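Local coordinates for putative peptide ABC-transport system periplasmic peptide-binding protein (Campylobacter jejuni, PDB 4OET) that probably binds peptides or metal ions in the periplasm and delivers them to an ABC transporter, as a solute-binding protein of family 5, at residues A21-H26 and S98-N103. Residues are numbered along the deposited sequence; the frame is centred on the assembly and turned at random.
Sequences AYSEDH and SSIYVN
S98 sets its side chain alongside the carbonyl oxygen of A21, CB 3.6 Å from A21 O, and its hydroxyl gives that oxygen a 3.0 Å hydrogen bond from OG. With chi1 at 170° swinging OG away from the backbone N, the hydroxyl reaches A21 O in the carbonyl plane, on a lone pair. S99 N donates to A21 O at 2.9 Å, nearly in line with the C=O bond, so one acceptor is gripped by two donors from consecutive residues. S98 OG also accepts from I100 N, forming an ST turn inside the type I beta turn S98–Y101. In this member of the family 5 solute-binding proteins, the contact joins the loop between strand 6-11 and helix 30-33 to the one between helix 81-92 and strand 107-112. F91 of helix 81-92 packs against A21, S98 and I100. On the exposed side S99 rests OG 3.5 Å from Y22 CA, with its CB against S23 O. The Y22 ring receives A21 CB over the centre of one face, brings CE1 to 4.2 Å from S98 CA, and hydrogen-bonds through its hydroxyl to N96 O. I100 CD1 lies 4.2 Å from S23 OG, and the S23 side chain lies about 6 Å from that of N31, a magnesium-binding residue.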
ATOM      1  N   ALA A  21      -6.193   4.730 -14.177  1.00 29.42           N
ATOM      2  CA  ALA A  21      -5.119   4.163 -14.985  1.00 32.65           C
ATOM      3  C   ALA A  21      -3.751   4.519 -14.397  1.00 32.88           C
ATOM      4  O   ALA A  21      -2.771   3.804 -14.605  1.00 30.83           O
ATOM      5  CB  ALA A  21      -5.223   4.649 -16.430  1.00 30.49           C
ATOM      6  N   TYR A  22      -3.695   5.641 -13.685  1.00 32.09           N
ATOM      7  CA  TYR A  22      -2.442   6.135 -13.137  1.00 36.26           C
ATOM      8  C   TYR A  22      -2.502   6.255 -11.625  1.00 41.46           C
ATOM      9  O   TYR A  22      -1.809   7.072 -11.030  1.00 40.90           O
ATOM     10  CB  TYR A  22      -2.096   7.475 -13.775  1.00 33.22           C
ATOM     11  CG  TYR A  22      -2.193   7.389 -15.270  1.00 32.87           C
ATOM     12  CD1 TYR A  22      -1.376   6.520 -15.977  1.00 33.85           C
ATOM     13  CD2 TYR A  22      -3.134   8.129 -15.970  1.00 31.36           C
ATOM     14  CE1 TYR A  22      -1.469   6.410 -17.339  1.00 34.72           C
ATOM     15  CE2 TYR A  22      -3.238   8.025 -17.343  1.00 31.95           C
ATOM     16  CZ  TYR A  22      -2.399   7.162 -18.023  1.00 33.45           C
ATOM     17  OH  TYR A  22      -2.487   7.042 -19.392  1.00 33.05           O
ATOM     18  N   SER A  23      -3.329   5.425 -11.003  1.00 47.77           N
ATOM     19  CA  SER A  23      -3.454   5.467  -9.555  1.00 54.19           C
ATOM     20  C   SER A  23      -2.344   4.635  -8.936  1.00 62.01           C
ATOM     21  O   SER A  23      -2.151   3.470  -9.289  1.00 63.02           O
ATOM     22  CB  SER A  23      -4.823   4.940  -9.110  1.00 53.95           C
ATOM     23  OG  SER A  23      -4.826   3.528  -9.024  1.00 56.55           O
ATOM     24  N   GLU A  24      -1.603   5.247  -8.020  1.00 68.70           N
ATOM     25  CA  GLU A  24      -0.743   4.494  -7.123  1.00 77.48           C
ATOM     26  C   GLU A  24      -1.549   4.142  -5.888  1.00 80.48           C
ATOM     27  O   GLU A  24      -2.147   5.028  -5.271  1.00 79.48           O
ATOM     28  CB  GLU A  24       0.505   5.303  -6.753  1.00 80.87           C
ATOM     29  N   ASP A  25      -1.554   2.861  -5.525  1.00 84.87           N
ATOM     30  CA  ASP A  25      -2.320   2.374  -4.379  1.00 87.47           C
ATOM     31  C   ASP A  25      -3.773   2.882  -4.371  1.00 83.33           C
ATOM     32  O   ASP A  25      -4.386   3.056  -5.424  1.00 82.13           O
ATOM     33  CB  ASP A  25      -1.618   2.793  -3.082  1.00 91.81           C
ATOM     34  CG  ASP A  25      -0.256   2.130  -2.907  1.00 98.14           C
ATOM     35  OD1 ASP A  25      -0.073   0.989  -3.386  1.00101.64           O
ATOM     36  OD2 ASP A  25       0.635   2.758  -2.292  1.00 99.64           O
ATOM     37  N   HIS A  26      -4.300   3.125  -3.173  1.00 80.95           N
ATOM     38  CA  HIS A  26      -5.680   3.580  -2.968  1.00 76.82           C
ATOM     39  C   HIS A  26      -5.728   5.103  -2.910  1.00 70.46           C
ATOM     40  O   HIS A  26      -5.835   5.668  -1.823  1.00 70.76           O
ATOM     41  CB  HIS A  26      -6.283   3.018  -1.673  1.00 80.08           C
ATOM     42  CG  HIS A  26      -6.245   1.524  -1.571  1.00 85.08           C
ATOM     43  ND1 HIS A  26      -5.465   0.860  -0.648  1.00 88.84           N
ATOM     44  CD2 HIS A  26      -6.898   0.564  -2.271  1.00 86.78           C
ATOM     45  CE1 HIS A  26      -5.637  -0.443  -0.784  1.00 92.09           C
ATOM     46  NE2 HIS A  26      -6.501  -0.648  -1.763  1.00 90.98           N
ATOM     47  N   SER A  98       0.039   2.435 -18.001  1.00 41.44           N
ATOM     48  CA  SER A  98      -0.827   2.328 -16.848  1.00 40.52           C
ATOM     49  C   SER A  98      -0.103   1.712 -15.654  1.00 40.11           C
ATOM     50  O   SER A  98       0.632   0.734 -15.796  1.00 40.16           O
ATOM     51  CB  SER A  98      -2.059   1.499 -17.211  1.00 40.22           C
ATOM     52  OG  SER A  98      -2.814   1.190 -16.058  1.00 40.41           O
ATOM     53  N   SER A  99      -0.349   2.282 -14.478  1.00 39.28           N
ATOM     54  CA  SER A  99       0.169   1.763 -13.214  1.00 40.43           C
ATOM     55  C   SER A  99      -0.450   0.418 -12.882  1.00 39.38           C
ATOM     56  O   SER A  99      -0.011  -0.279 -11.971  1.00 40.33           O
ATOM     57  CB  SER A  99      -0.122   2.747 -12.082  1.00 41.94           C
ATOM     58  OG  SER A  99       0.237   4.065 -12.457  1.00 44.86           O
ATOM     59  N   ILE A 100      -1.456   0.060 -13.668  1.00 38.32           N
ATOM     60  CA  ILE A 100      -2.360  -1.046 -13.396  1.00 36.88           C
ATOM     61  C   ILE A 100      -2.018  -2.227 -14.312  1.00 36.75           C
ATOM     62  O   ILE A 100      -2.476  -3.354 -14.105  1.00 37.00           O
ATOM     63  CB  ILE A 100      -3.835  -0.559 -13.605  1.00 45.26           C
ATOM     64  CG1 ILE A 100      -4.209   0.494 -12.559  1.00 43.48           C
ATOM     65  CG2 ILE A 100      -4.827  -1.668 -13.509  1.00 45.28           C
ATOM     66  CD1 ILE A 100      -3.905   0.061 -11.134  1.00 42.52           C
ATOM     67  N   TYR A 101      -1.151  -1.965 -15.288  1.00 36.42           N
ATOM     68  CA  TYR A 101      -0.868  -2.905 -16.372  1.00 34.78           C
ATOM     69  C   TYR A 101      -0.512  -4.315 -15.899  1.00 32.67           C
ATOM     70  O   TYR A 101      -1.071  -5.289 -16.397  1.00 31.34           O
ATOM     71  CB  TYR A 101       0.259  -2.344 -17.247  1.00 36.13           C
ATOM     72  CG  TYR A 101       0.808  -3.296 -18.288  1.00 38.93           C
ATOM     73  CD1 TYR A 101       0.229  -3.389 -19.549  1.00 39.19           C
ATOM     74  CD2 TYR A 101       1.928  -4.080 -18.025  1.00 40.68           C
ATOM     75  CE1 TYR A 101       0.736  -4.251 -20.512  1.00 40.76           C
ATOM     76  CE2 TYR A 101       2.438  -4.946 -18.981  1.00 42.23           C
ATOM     77  CZ  TYR A 101       1.837  -5.028 -20.223  1.00 42.43           C
ATOM     78  OH  TYR A 101       2.342  -5.882 -21.179  1.00 44.18           O
ATOM     79  N   VAL A 102       0.370  -4.430 -14.909  1.00 31.20           N
ATOM     80  CA  VAL A 102       0.810  -5.751 -14.465  1.00 32.68           C
ATOM     81  C   VAL A 102      -0.333  -6.587 -13.879  1.00 33.49           C
ATOM     82  O   VAL A 102      -0.415  -7.794 -14.114  1.00 33.83           O
ATOM     83  CB  VAL A 102       1.948  -5.642 -13.417  1.00 33.57           C
ATOM     84  CG1 VAL A 102       2.234  -6.992 -12.774  1.00 32.92           C
ATOM     85  CG2 VAL A 102       3.209  -5.091 -14.064  1.00 35.60           C
ATOM     86  N   ASN A 103      -1.235  -5.937 -13.153  1.00 34.60           N
ATOM     87  CA  ASN A 103      -2.338  -6.637 -12.506  1.00 36.53           C
ATOM     88  C   ASN A 103      -3.346  -7.250 -13.476  1.00 37.74           C
ATOM     89  O   ASN A 103      -4.175  -8.065 -13.083  1.00 38.27           O
ATOM     90  CB  ASN A 103      -3.073  -5.684 -11.564  1.00 37.56           C
ATOM     91  CG  ASN A 103      -2.236  -5.282 -10.359  1.00 38.67           C
ATOM     92  OD1 ASN A 103      -1.233  -5.918 -10.034  1.00 39.42           O
ATOM     93  ND2 ASN A 103      -2.644  -4.205  -9.700  1.00 39.06           N
TER